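Local coordinates for protein dihydrofolate reductase, putative (Aspergillus flavus, PDB 6DRS) that probably reduces dihydrofolate to tetrahydrofolate using NADPH, as dihydrofolate reductases do, and here holds NADP and an antifolate inhibitor, at residues P76-V89 with P125-A138. Sequence-based numbering, arbitrary orientation.
With NAP (NADP nicotinamide-adenine-dinucleotide phosphate), chain H; SO4 (sulfate ion), chain B; SO4 (sulfate ion), chain E.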
loop_
_atom_site.group_PDB
_atom_site.type_symbol
_atom_site.label_atom_id
_atom_site.label_comp_id
_atom_site.label_asym_id
_atom_site.label_seq_id
_atom_site.Cartn_x
_atom_site.Cartn_y
_atom_site.Cartn_z
ATOM N N PRO A 76 1.440 1.813 14.374
ATOM C CA PRO A 76 0.708 1.888 13.080
ATOM C C PRO A 76 1.119 3.138 12.281
ATOM O O PRO A 76 1.567 4.117 12.856
ATOM C CB PRO A 76 -0.783 1.940 13.457
ATOM C CG PRO A 76 -0.828 1.582 14.931
ATOM C CD PRO A 76 0.497 2.080 15.456
ATOM N N LEU A 77 1.052 3.065 10.957
ATOM C CA LEU A 77 1.639 4.109 10.096
ATOM C C LEU A 77 0.818 5.411 10.219
ATOM O O LEU A 77 -0.428 5.394 10.171
ATOM C CB LEU A 77 1.631 3.557 8.664
ATOM C CG LEU A 77 2.732 2.533 8.352
ATOM C CD1 LEU A 77 2.508 1.948 6.970
ATOM C CD2 LEU A 77 4.108 3.191 8.414
ATOM N N GLY A 78 1.501 6.534 10.401
ATOM C CA GLY A 78 0.837 7.778 10.752
ATOM C C GLY A 78 0.018 8.380 9.615
ATOM O O GLY A 78 0.327 8.239 8.406
ATOM N N LYS A 79 -1.058 9.056 10.037
ATOM C CA LYS A 79 -1.840 9.931 9.181
ATOM C C LYS A 79 -2.734 9.104 8.271
ATOM O O LYS A 79 -3.276 9.647 7.295
ATOM C CB LYS A 79 -0.970 10.886 8.360
ATOM C CG LYS A 79 -0.312 11.971 9.189
ATOM C CD LYS A 79 0.633 12.833 8.429
ATOM C CE LYS A 79 1.409 13.713 9.387
ATOM N NZ LYS A 79 1.769 14.985 8.722
ATOM N N ARG A 80 -2.901 7.834 8.608
ATOM C CA ARG A 80 -3.865 7.011 7.912
ATOM C C ARG A 80 -4.624 6.146 8.931
ATOM O O ARG A 80 -4.216 6.014 10.075
ATOM C CB ARG A 80 -3.144 6.123 6.896
ATOM C CG ARG A 80 -2.768 6.825 5.598
ATOM C CD ARG A 80 -1.459 6.289 5.063
ATOM N NE ARG A 80 -0.318 6.638 5.911
ATOM C CZ ARG A 80 0.956 6.311 5.673
ATOM N NH1 ARG A 80 1.304 5.675 4.559
ATOM N NH2 ARG A 80 1.885 6.636 6.557
ATOM N N ILE A 81 -5.718 5.564 8.514
ATOM C CA ILE A 81 -6.390 4.540 9.309
ATOM C C ILE A 81 -5.785 3.183 8.904
ATOM O O ILE A 81 -5.820 2.812 7.727
ATOM C CB ILE A 81 -7.903 4.586 9.000
ATOM C CG1 ILE A 81 -8.514 5.928 9.418
ATOM C CG2 ILE A 81 -8.630 3.398 9.621
ATOM C CD1 ILE A 81 -9.749 6.317 8.639
ATOM N N ASN A 82 -5.158 2.495 9.846
ATOM C CA ASN A 82 -4.545 1.230 9.579
ATOM C C ASN A 82 -5.558 0.147 9.926
ATOM O O ASN A 82 -6.137 0.159 11.019
ATOM C CB ASN A 82 -3.269 1.060 10.394
ATOM C CG ASN A 82 -2.175 2.029 10.004
ATOM O OD1 ASN A 82 -1.127 1.598 9.535
ATOM N ND2 ASN A 82 -2.368 3.323 10.237
ATOM N N VAL A 83 -5.826 -0.748 8.984
ATOM C CA VAL A 83 -6.818 -1.789 9.241
ATOM C C VAL A 83 -6.145 -3.156 9.098
ATOM O O VAL A 83 -5.788 -3.549 7.983
ATOM C CB VAL A 83 -8.055 -1.667 8.330
ATOM C CG1 VAL A 83 -9.117 -2.693 8.720
ATOM C CG2 VAL A 83 -8.631 -0.259 8.351
ATOM N N ILE A 84 -5.959 -3.854 10.218
ATOM C CA ILE A 84 -5.162 -5.096 10.244
ATOM C C ILE A 84 -6.113 -6.292 10.197
ATOM O O ILE A 84 -6.950 -6.442 11.085
ATOM C CB ILE A 84 -4.224 -5.151 11.469
ATOM C CG1 ILE A 84 -3.212 -4.005 11.471
ATOM C CG2 ILE A 84 -3.526 -6.508 11.545
ATOM C CD1 ILE A 84 -3.571 -2.819 12.336
ATOM N N VAL A 85 -5.984 -7.118 9.147
ATOM C CA VAL A 85 -6.859 -8.291 8.948
ATOM C C VAL A 85 -6.174 -9.549 9.493
ATOM O O VAL A 85 -5.042 -9.868 9.114
ATOM C CB VAL A 85 -7.276 -8.474 7.475
ATOM C CG1 VAL A 85 -8.041 -9.772 7.251
ATOM C CG2 VAL A 85 -8.095 -7.288 6.994
ATOM N N THR A 86 -6.897 -10.247 10.378
ATOM C CA THR A 86 -6.338 -11.349 11.156
ATOM C C THR A 86 -7.428 -12.372 11.482
ATOM O O THR A 86 -8.638 -12.094 11.407
ATOM C CB THR A 86 -5.632 -10.859 12.429
ATOM O OG1 THR A 86 -5.015 -12.009 13.007
ATOM C CG2 THR A 86 -6.595 -10.271 13.440
ATOM N N ARG A 87 -6.980 -13.572 11.833
ATOM C CA ARG A 87 -7.902 -14.601 12.317
ATOM C C ARG A 87 -7.851 -14.664 13.850
ATOM O O ARG A 87 -8.560 -15.454 14.450
ATOM C CB ARG A 87 -7.566 -15.955 11.690
ATOM C CG ARG A 87 -7.973 -16.045 10.231
ATOM C CD ARG A 87 -7.882 -17.447 9.669
ATOM N NE ARG A 87 -8.248 -17.436 8.256
ATOM C CZ ARG A 87 -7.390 -17.237 7.260
ATOM N NH1 ARG A 87 -6.091 -17.120 7.506
ATOM N NH2 ARG A 87 -7.848 -17.137 6.025
ATOM N N ASP A 88 -7.019 -13.843 14.482
ATOM C CA ASP A 88 -7.013 -13.768 15.928
ATOM C C ASP A 88 -7.243 -12.308 16.370
ATOM O O ASP A 88 -6.317 -11.621 16.885
ATOM C CB ASP A 88 -5.759 -14.426 16.514
ATOM C CG ASP A 88 -5.582 -14.095 17.989
ATOM O OD1 ASP A 88 -6.608 -14.012 18.696
ATOM O OD2 ASP A 88 -4.432 -13.894 18.424
ATOM N N VAL A 89 -8.494 -11.844 16.200
ATOM C CA VAL A 89 -8.845 -10.431 16.463
ATOM C C VAL A 89 -8.488 -10.085 17.907
ATOM O O VAL A 89 -7.885 -9.033 18.176
ATOM C CB VAL A 89 -10.318 -10.104 16.144
ATOM C CG1 VAL A 89 -10.698 -8.708 16.636
ATOM C CG2 VAL A 89 -10.595 -10.220 14.655
ATOM N N PRO A 125 -5.047 14.661 8.117
ATOM C CA PRO A 125 -5.714 13.369 8.325
ATOM C C PRO A 125 -5.318 12.748 9.673
ATOM O O PRO A 125 -4.247 13.063 10.197
ATOM C CB PRO A 125 -5.288 12.483 7.140
ATOM C CG PRO A 125 -4.068 13.160 6.579
ATOM C CD PRO A 125 -4.143 14.626 6.955
ATOM N N ILE A 126 -6.166 11.899 10.231
ATOM C CA ILE A 126 -5.888 11.426 11.590
ATOM C C ILE A 126 -5.182 10.062 11.533
ATOM O O ILE A 126 -5.095 9.450 10.478
ATOM C CB ILE A 126 -7.150 11.453 12.475
ATOM C CG1 ILE A 126 -8.312 10.650 11.900
ATOM C CG2 ILE A 126 -7.556 12.900 12.739
ATOM C CD1 ILE A 126 -8.184 9.175 12.089
ATOM N N THR A 127 -4.631 9.615 12.655
ATOM C CA THR A 127 -3.967 8.299 12.724
ATOM C C THR A 127 -4.830 7.367 13.574
ATOM O O THR A 127 -5.181 7.727 14.712
ATOM C CB THR A 127 -2.610 8.442 13.411
ATOM O OG1 THR A 127 -1.865 9.437 12.707
ATOM C CG2 THR A 127 -1.847 7.140 13.475
ATOM N N ASP A 128 -5.178 6.208 13.027
ATOM C CA ASP A 128 -5.899 5.214 13.783
ATOM C C ASP A 128 -5.426 3.803 13.383
ATOM O O ASP A 128 -4.845 3.621 12.305
ATOM C CB ASP A 128 -7.401 5.336 13.547
ATOM C CG ASP A 128 -8.252 4.662 14.617
ATOM O OD1 ASP A 128 -7.738 4.426 15.734
ATOM O OD2 ASP A 128 -9.417 4.351 14.318
ATOM N N ALA A 129 -5.724 2.807 14.226
ATOM C CA ALA A 129 -5.528 1.401 13.883
ATOM C C ALA A 129 -6.701 0.597 14.422
ATOM O O ALA A 129 -7.080 0.778 15.571
ATOM C CB ALA A 129 -4.231 0.894 14.439
ATOM N N ILE A 130 -7.251 -0.268 13.585
ATOM C CA ILE A 130 -8.310 -1.164 13.997
ATOM C C ILE A 130 -8.058 -2.564 13.412
ATOM O O ILE A 130 -7.389 -2.713 12.383
ATOM C CB ILE A 130 -9.681 -0.614 13.586
ATOM C CG1 ILE A 130 -9.869 -0.665 12.074
ATOM C CG2 ILE A 130 -9.843 0.804 14.101
ATOM C CD1 ILE A 130 -11.031 0.186 11.576
ATOM N N VAL A 131 -8.635 -3.580 14.049
ATOM C CA VAL A 131 -8.360 -4.975 13.690
ATOM C C VAL A 131 -9.681 -5.627 13.298
ATOM O O VAL A 131 -10.606 -5.499 14.030
ATOM C CB VAL A 131 -7.739 -5.710 14.891
ATOM C CG1 VAL A 131 -7.465 -7.176 14.568
ATOM C CG2 VAL A 131 -6.497 -5.003 15.419
ATOM N N SER A 132 -9.747 -6.296 12.149
ATOM C CA SER A 132 -10.952 -6.921 11.644
ATOM C C SER A 132 -10.666 -8.390 11.343
ATOM O O SER A 132 -9.503 -8.785 11.212
ATOM C CB SER A 132 -11.429 -6.240 10.378
ATOM O OG SER A 132 -11.380 -4.827 10.541
ATOM N N SER A 133 -11.739 -9.144 11.148
ATOM C CA SER A 133 -11.706 -10.604 11.035
ATOM C C SER A 133 -11.616 -11.032 9.560
ATOM O O SER A 133 -11.571 -12.231 9.238
ATOM C CB SER A 133 -12.930 -11.181 11.680
ATOM O OG SER A 133 -14.083 -10.802 10.941
ATOM N N GLY A 134 -11.601 -10.055 8.662
ATOM C CA GLY A 134 -11.600 -10.330 7.245
ATOM C C GLY A 134 -11.540 -9.044 6.440
ATOM O O GLY A 134 -11.626 -7.938 6.997
ATOM N N LEU A 135 -11.381 -9.190 5.131
ATOM C CA LEU A 135 -11.299 -8.037 4.237
ATOM C C LEU A 135 -12.678 -7.381 4.104
ATOM O O LEU A 135 -12.780 -6.141 4.120
ATOM C CB LEU A 135 -10.798 -8.476 2.860
ATOM C CG LEU A 135 -10.787 -7.362 1.817
ATOM C CD1 LEU A 135 -9.739 -6.321 2.160
ATOM C CD2 LEU A 135 -10.514 -7.928 0.442
ATOM N N GLU A 136 -13.718 -8.190 3.935
ATOM C CA GLU A 136 -15.065 -7.646 3.835
ATOM C C GLU A 136 -15.407 -6.967 5.168
ATOM O O GLU A 136 -15.899 -5.844 5.190
ATOM C CB GLU A 136 -16.082 -8.732 3.477
ATOM C CG GLU A 136 -16.335 -8.860 1.983
ATOM C CD GLU A 136 -17.135 -10.089 1.567
ATOM O OE1 GLU A 136 -18.143 -10.402 2.238
ATOM O OE2 GLU A 136 -16.748 -10.747 0.580
ATOM N N ALA A 137 -15.102 -7.656 6.263
ATOM C CA ALA A 137 -15.274 -7.125 7.606
ATOM C C ALA A 137 -14.523 -5.798 7.754
ATOM O O ALA A 137 -15.064 -4.866 8.343
ATOM C CB ALA A 137 -14.798 -8.128 8.632
ATOM N N ALA A 138 -13.281 -5.733 7.260
ATOM C CA ALA A 138 -12.468 -4.511 7.328
ATOM C C ALA A 138 -13.169 -3.358 6.594
ATOM O O ALA A 138 -13.275 -2.232 7.120
ATOM C CB ALA A 138 -11.088 -4.771 6.761
HETATM P PA NAP H . -0.318 -10.979 4.375
HETATM O O1A NAP H . 0.285 -9.624 4.617
HETATM O O2A NAP H . -1.333 -11.360 3.359
HETATM O O5B NAP H . -0.841 -11.534 5.810
HETATM C C5B NAP H . -1.231 -12.900 6.053
HETATM C C4B NAP H . -1.975 -12.869 7.372
HETATM O O4B NAP H . -3.169 -12.099 7.216
HETATM C C3B NAP H . -2.463 -14.230 7.847
HETATM O O3B NAP H . -1.432 -14.909 8.581
HETATM C C2B NAP H . -3.639 -13.845 8.725
HETATM O O2B NAP H . -3.169 -13.253 9.933
HETATM C C1B NAP H . -4.241 -12.664 7.987
HETATM N N9A NAP H . -5.266 -13.100 7.055
HETATM C C8A NAP H . -4.968 -13.390 5.779
HETATM N N7A NAP H . -6.087 -13.765 5.124
HETATM C C5A NAP H . -7.123 -13.707 5.989
HETATM C C6A NAP H . -8.576 -13.982 5.914
HETATM N N6A NAP H . -9.077 -14.370 4.733
HETATM N N1A NAP H . -9.358 -13.823 7.004
HETATM C C2A NAP H . -8.794 -13.414 8.155
HETATM N N3A NAP H . -7.466 -13.146 8.291
HETATM C C4A NAP H . -6.579 -13.274 7.272
HETATM O O3 NAP H . 0.977 -11.986 4.306
HETATM P PN NAP H . 1.788 -12.537 3.003
HETATM O O1N NAP H . 0.885 -12.851 1.884
HETATM O O2N NAP H . 2.668 -13.599 3.622
HETATM O O5D NAP H . 2.704 -11.282 2.627
HETATM C C5D NAP H . 3.620 -10.751 3.552
HETATM C C4D NAP H . 4.852 -10.527 2.702
HETATM O O4D NAP H . 4.477 -9.725 1.582
HETATM C C3D NAP H . 5.998 -9.825 3.391
HETATM O O3D NAP H . 7.221 -10.388 2.848
HETATM C C2D NAP H . 5.820 -8.399 2.944
HETATM O O2D NAP H . 7.047 -7.715 2.980
HETATM C C1D NAP H . 5.303 -8.558 1.531
HETATM N N1N NAP H . 4.548 -7.375 1.067
HETATM C C2N NAP H . 5.020 -6.710 -0.013
HETATM C C3N NAP H . 4.377 -5.557 -0.509
HETATM C C7N NAP H . 4.930 -4.840 -1.740
HETATM O O7N NAP H . 4.318 -3.897 -2.252
HETATM N N7N NAP H . 6.102 -5.267 -2.245
HETATM C C4N NAP H . 3.241 -5.082 0.176
HETATM C C5N NAP H . 2.789 -5.792 1.291
HETATM C C6N NAP H . 3.463 -6.931 1.736
HETATM P P2B NAP H . -3.025 -14.115 11.285
HETATM O O1X NAP H . -1.900 -15.109 11.029
HETATM O O2X NAP H . -2.522 -13.083 12.274
HETATM O O3X NAP H . -4.402 -14.702 11.335
HETATM S S SO4 B . -13.039 -12.050 3.965
HETATM O O1 SO4 B . -13.376 -13.120 3.007
HETATM O O2 SO4 B . -13.741 -10.806 3.546
HETATM O O3 SO4 B . -13.454 -12.498 5.314
HETATM O O4 SO4 B . -11.575 -11.803 4.034
HETATM S S SO4 E . 4.004 9.877 10.797
HETATM O O1 SO4 E . 5.093 10.168 9.835
HETATM O O2 SO4 E . 2.739 10.441 10.274
HETATM O O3 SO4 E . 4.305 10.489 12.117
HETATM O O4 SO4 E . 3.887 8.406 10.942
#
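Asn-82 N donates to Asp-128 O, and Ile-130 N to Asn-82 O, where the parallel strands 81-85 and 128-132 form an edge of the dihydrofolate reductase sheet (axes 18° apart); helix 89-116 makes up most of the beta-alpha-beta crossover between them. Asn-82 N and Asn-82 ND2 approach Asp-128 O from opposite faces of the carbonyl plane, the ND2 bond being the longer at 3.2 Å. Chi1 of -66° sets the Asn-82 amide beside its own backbone N, where Asn-82 ND2 also donates to a lone pair of Leu-77 O (2.8 Å) and OD1 receives Leu-77 N, fixing the amide's rotation. In the turn before the strand, Lys-79 N donates to Thr-127 OG1 (2.8 Å). On the face of Val-83 and Val-85, Val-83 splits its branches: CG2 lies alongside Ile-130 CG1, while Val-83 CG1 presses tightly on Ala-138 CB (3.5 Å) of helix 135-146. Val-85 CG2 meets the same methyl. At the cofactor end, the side chains of Thr-86 and Val-131 cross obliquely, Thr-86 CG2 lying a tight 3.4 Å from Val-131 CG1. Thr-86 OG1, anti to the backbone N (chi1 -174°), donates to 2'-phosphate oxygen O2X of NADP at 2.8 Å and accepts Asp-88 N in an ST turn.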